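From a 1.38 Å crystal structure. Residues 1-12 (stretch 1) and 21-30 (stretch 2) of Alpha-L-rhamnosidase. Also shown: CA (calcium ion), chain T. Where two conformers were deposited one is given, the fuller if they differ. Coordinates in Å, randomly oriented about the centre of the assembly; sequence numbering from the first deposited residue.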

# COMPACT_ATOMS: atom_id res chain seq x y z
N ALA A 1 -28.19 -14.84 -12.14
CA ALA A 1 -27.23 -15.96 -12.30
C ALA A 1 -25.90 -15.43 -12.83
O ALA A 1 -24.88 -16.01 -12.45
CB ALA A 1 -27.80 -17.08 -13.18
N LEU A 2 -25.89 -14.38 -13.69
CA LEU A 2 -24.60 -13.88 -14.20
C LEU A 2 -24.67 -12.45 -14.73
O LEU A 2 -25.42 -12.14 -15.66
CB LEU A 2 -24.11 -14.79 -15.32
CG LEU A 2 -22.73 -14.41 -15.86
CD1 LEU A 2 -21.66 -14.58 -14.80
CD2 LEU A 2 -22.41 -15.25 -17.08
N SER A 3 -23.78 -11.60 -14.21
CA SER A 3 -23.66 -10.23 -14.68
C SER A 3 -22.21 -9.76 -14.58
O SER A 3 -21.38 -10.38 -13.87
CB SER A 3 -24.56 -9.27 -13.94
OG SER A 3 -24.17 -9.14 -12.58
N ILE A 4 -21.95 -8.62 -15.21
CA ILE A 4 -20.66 -7.93 -15.05
C ILE A 4 -20.81 -6.87 -13.96
O ILE A 4 -21.68 -6.01 -14.06
CB ILE A 4 -20.18 -7.31 -16.38
CG1 ILE A 4 -19.76 -8.43 -17.35
CG2 ILE A 4 -19.04 -6.33 -16.14
CD1 ILE A 4 -19.48 -7.97 -18.76
N SER A 5 -19.97 -6.98 -12.92
CA SER A 5 -20.05 -6.12 -11.75
C SER A 5 -19.14 -4.89 -11.85
O SER A 5 -19.38 -3.95 -11.13
CB SER A 5 -19.73 -6.86 -10.50
OG SER A 5 -18.47 -7.49 -10.58
N GLN A 6 -18.08 -4.95 -12.66
CA GLN A 6 -17.06 -3.88 -12.67
C GLN A 6 -16.40 -3.96 -14.03
O GLN A 6 -16.11 -5.06 -14.49
CB GLN A 6 -15.97 -4.12 -11.60
CG GLN A 6 -14.85 -3.08 -11.61
CD GLN A 6 -13.61 -3.36 -10.78
OE1 GLN A 6 -13.36 -2.67 -9.78
NE2 GLN A 6 -12.79 -4.31 -11.21
N VAL A 7 -16.22 -2.82 -14.67
CA VAL A 7 -15.42 -2.65 -15.86
C VAL A 7 -14.34 -1.65 -15.51
O VAL A 7 -14.67 -0.53 -15.04
CB VAL A 7 -16.24 -2.18 -17.08
CG1 VAL A 7 -15.34 -1.94 -18.25
CG2 VAL A 7 -17.30 -3.21 -17.44
N ALA A 8 -13.06 -2.04 -15.70
CA ALA A 8 -11.97 -1.21 -15.29
C ALA A 8 -10.86 -1.18 -16.34
O ALA A 8 -10.67 -2.14 -17.13
CB ALA A 8 -11.47 -1.65 -13.96
N PHE A 9 -10.09 -0.09 -16.33
CA PHE A 9 -9.02 0.15 -17.25
C PHE A 9 -7.67 0.04 -16.54
O PHE A 9 -7.47 0.65 -15.47
CB PHE A 9 -9.21 1.53 -17.86
CG PHE A 9 -10.54 1.65 -18.55
CD1 PHE A 9 -10.75 1.10 -19.80
CD2 PHE A 9 -11.63 2.17 -17.87
CE1 PHE A 9 -12.01 1.11 -20.38
CE2 PHE A 9 -12.88 2.22 -18.46
CZ PHE A 9 -13.08 1.67 -19.71
N GLU A 10 -6.73 -0.72 -17.13
CA GLU A 10 -5.46 -1.02 -16.47
C GLU A 10 -5.78 -1.49 -15.05
O GLU A 10 -6.62 -2.36 -14.84
CB GLU A 10 -4.48 0.16 -16.60
CG GLU A 10 -4.15 0.45 -18.06
CD GLU A 10 -3.20 -0.53 -18.74
OE1 GLU A 10 -2.21 -0.90 -18.07
OE2 GLU A 10 -3.46 -0.89 -19.92
N HIS A 11 -5.09 -0.90 -14.06
CA HIS A 11 -5.31 -1.17 -12.65
C HIS A 11 -5.95 0.03 -11.94
O HIS A 11 -6.01 0.07 -10.69
CB HIS A 11 -4.04 -1.63 -11.96
CG HIS A 11 -3.52 -2.89 -12.55
ND1 HIS A 11 -4.10 -4.15 -12.32
CD2 HIS A 11 -2.54 -3.07 -13.44
CE1 HIS A 11 -3.44 -5.03 -13.04
NE2 HIS A 11 -2.51 -4.42 -13.76
N HIS A 12 -6.56 0.91 -12.73
CA HIS A 12 -7.23 2.09 -12.18
C HIS A 12 -8.60 1.72 -11.62
O HIS A 12 -9.35 0.95 -12.25
CB HIS A 12 -7.44 3.12 -13.27
CG HIS A 12 -6.22 3.54 -14.03
ND1 HIS A 12 -5.23 4.33 -13.45
CD2 HIS A 12 -5.87 3.40 -15.32
CE1 HIS A 12 -4.31 4.58 -14.39
NE2 HIS A 12 -4.68 3.99 -15.54
N THR A 21 -3.28 5.75 -23.81
CA THR A 21 -4.18 6.06 -24.93
C THR A 21 -4.84 4.77 -25.47
O THR A 21 -5.86 4.88 -26.18
CB THR A 21 -3.42 6.72 -26.07
OG1 THR A 21 -2.41 5.84 -26.54
CG2 THR A 21 -2.84 8.04 -25.64
N GLN A 22 -4.29 3.60 -25.10
CA GLN A 22 -4.86 2.29 -25.50
C GLN A 22 -4.99 1.47 -24.22
O GLN A 22 -4.36 0.41 -24.07
CB GLN A 22 -3.98 1.61 -26.56
CG GLN A 22 -3.85 2.42 -27.84
CD GLN A 22 -2.88 1.79 -28.82
OE1 GLN A 22 -3.26 0.95 -29.61
NE2 GLN A 22 -1.64 2.14 -28.71
N PRO A 23 -5.81 1.89 -23.24
CA PRO A 23 -5.88 1.21 -21.95
C PRO A 23 -6.49 -0.18 -22.10
O PRO A 23 -7.51 -0.34 -22.80
CB PRO A 23 -6.79 2.12 -21.11
CG PRO A 23 -7.63 2.81 -22.13
CD PRO A 23 -6.69 3.07 -23.29
N ARG A 24 -5.90 -1.16 -21.40
CA ARG A 24 -6.47 -2.50 -21.38
C ARG A 24 -7.74 -2.49 -20.53
O ARG A 24 -7.89 -1.66 -19.62
CB ARG A 24 -5.42 -3.49 -20.87
CG ARG A 24 -4.22 -3.62 -21.82
CD ARG A 24 -3.10 -4.42 -21.21
NE ARG A 24 -2.54 -3.76 -20.06
CZ ARG A 24 -1.84 -4.34 -19.10
NH1 ARG A 24 -1.59 -5.65 -19.18
NH2 ARG A 24 -1.40 -3.66 -18.05
N VAL A 25 -8.62 -3.46 -20.80
CA VAL A 25 -9.95 -3.53 -20.23
C VAL A 25 -10.09 -4.85 -19.48
O VAL A 25 -9.67 -5.90 -19.96
CB VAL A 25 -11.04 -3.38 -21.32
CG1 VAL A 25 -12.41 -3.24 -20.68
CG2 VAL A 25 -10.72 -2.22 -22.26
N SER A 26 -10.76 -4.80 -18.34
CA SER A 26 -11.08 -5.98 -17.53
C SER A 26 -12.52 -5.89 -17.02
O SER A 26 -13.01 -4.80 -16.79
CB SER A 26 -10.17 -6.10 -16.32
OG SER A 26 -8.80 -6.10 -16.67
N TRP A 27 -13.17 -7.03 -16.86
CA TRP A 27 -14.47 -7.04 -16.23
C TRP A 27 -14.53 -8.15 -15.21
O TRP A 27 -14.15 -9.29 -15.51
CB TRP A 27 -15.59 -7.13 -17.27
CG TRP A 27 -15.38 -8.17 -18.34
CD1 TRP A 27 -15.91 -9.43 -18.44
CD2 TRP A 27 -14.68 -7.94 -19.57
NE1 TRP A 27 -15.52 -9.99 -19.61
CE2 TRP A 27 -14.78 -9.12 -20.34
CE3 TRP A 27 -13.96 -6.84 -20.08
CZ2 TRP A 27 -14.18 -9.23 -21.58
CZ3 TRP A 27 -13.38 -6.94 -21.32
CH2 TRP A 27 -13.49 -8.14 -22.06
N ARG A 28 -15.13 -7.87 -14.08
CA ARG A 28 -15.39 -8.85 -13.06
C ARG A 28 -16.85 -9.32 -13.15
O ARG A 28 -17.73 -8.56 -13.50
CB ARG A 28 -15.03 -8.15 -11.75
CG ARG A 28 -14.91 -9.06 -10.55
CD ARG A 28 -14.35 -8.19 -9.43
NE ARG A 28 -12.90 -8.26 -9.38
CZ ARG A 28 -12.12 -7.41 -8.74
NH1 ARG A 28 -10.93 -7.82 -8.34
NH2 ARG A 28 -12.52 -6.16 -8.53
N PHE A 29 -17.08 -10.59 -12.81
CA PHE A 29 -18.38 -11.20 -12.87
C PHE A 29 -19.00 -11.32 -11.49
O PHE A 29 -18.29 -11.45 -10.46
CB PHE A 29 -18.25 -12.60 -13.46
CG PHE A 29 -17.72 -12.66 -14.87
CD1 PHE A 29 -18.53 -12.35 -15.96
CD2 PHE A 29 -16.40 -12.99 -15.10
CE1 PHE A 29 -18.04 -12.46 -17.25
CE2 PHE A 29 -15.90 -13.02 -16.39
CZ PHE A 29 -16.73 -12.79 -17.46
N ASP A 30 -20.33 -11.34 -11.47
CA ASP A 30 -21.13 -11.66 -10.27
C ASP A 30 -22.15 -12.72 -10.70
O ASP A 30 -22.71 -12.66 -11.75
CB ASP A 30 -21.75 -10.40 -9.68
CG ASP A 30 -22.46 -10.53 -8.34
OD1 ASP A 30 -22.41 -11.62 -7.69
OD2 ASP A 30 -23.04 -9.52 -7.95
CA CA T . -22.09 -12.69 -5.64
O HOH W 1 -25.59 -11.13 -11.01
O HOH W 2 -17.63 -9.25 -8.68
O HOH W 3 -8.16 -3.54 -16.79
O HOH W 4 -2.18 -0.15 -22.20
O HOH W 5 -20.24 -12.14 -5.97
O HOH W 6 -22.46 -14.61 -6.78
O HOH W 7 -20.48 -13.80 -3.95

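The strongest polar contact joins Glu-10 and Arg-24, just beyond the paired strands. Arg-24 NH2 donates to Glu-10 OE1 at 2.9 Å, and Arg-24 NE donates to Glu-10 OE2 at 3.0 Å. The two parallel donors of the guanidinium thus meet both carboxylate oxygens, forming a salt bridge at the edge of the guanidinium group. The backbone of Arg-24 adds a third bond, from Arg-24 N to Glu-10 OE2 at 2.9 Å. Glu-10 leaves its backbone sideways, and m rotamers at chi1 and chi2 bring the carboxylate nearer to stretch 2. Glu-10 is buried, so its charge needs this close compensation. Water 4 also donates to Glu-10 OE2 at 2.7 Å and to Gln-22 O at 2.9 Å.

The backbones pair as antiparallel strands, residues 3-9 against 25-30. At one end, Ser-3 N donates to Asp-30 O at 2.9 Å, and Asp-30 N returns a bond to Ser-3 O at 2.8 Å. Near the other end, Ala-8 N to Ser-26 O is 3.0 Å and Ser-26 N to Ala-8 O is 2.9 Å. Glu-10 N continues the ladder to Arg-24 O at 2.9 Å. In the middle the pattern is less regular. Arg-28 N donates to Gln-6 O at 3.0 Å, but Arg-28 O receives Ser-5 N at 2.8 Å. Several CA-H groups also point at carbonyls across the gap; the shortest such contact is Trp-27 CA to Gln-6 O, 3.1 Å. After the strand, a type II' turn runs from Phe-9 to His-12, closed by His-12 N to Phe-9 O at 2.9 Å.

Waters extend the polar contacts of the serines. Water 2 links Ser-5 OG, at 2.7 Å, with Phe-29 O, to which it donates at 2.9 Å. Water 3 lies 2.6 Å from Ser-26 OG and 2.9 Å from Ala-8 O, bonded to both. Small hydroxyl side chains suit these places because they can bind water close to the backbone.

Ile-4, Val-7, Phe-9, Val-25, Trp-27 and Phe-29 share one face of the sheet, and all are buried. Ile-4 CG2 packs on Trp-27 CB at 3.7 Å, and Val-7 CG1 meets Val-25 CG1 at 4.0 Å. Phe-9 CE1 lies 4.0 Å from Val-25 CG2, while Phe-9 CB rests 4.1 Å from Pro-23 CB. Leu-2 extends this packing, with Leu-2 CD1 4.0 Å from Phe-29 CD1. Branched and aromatic side chains fill this face without needing polar partners across the strands, though Trp-27 NE1 is hydrogen-bonded elsewhere in the structure.

The other face carries Ser-3, Gln-6, Ala-8, Ser-26, Arg-28 and Asp-30. It is more polar and in part exposed. Ala-8 is small and buried there. Asp-30 OD1 binds the calcium ion at 2.3 Å, so its carboxylate serves the metal while its backbone serves the sheet. The two stretches together bury 931 Å².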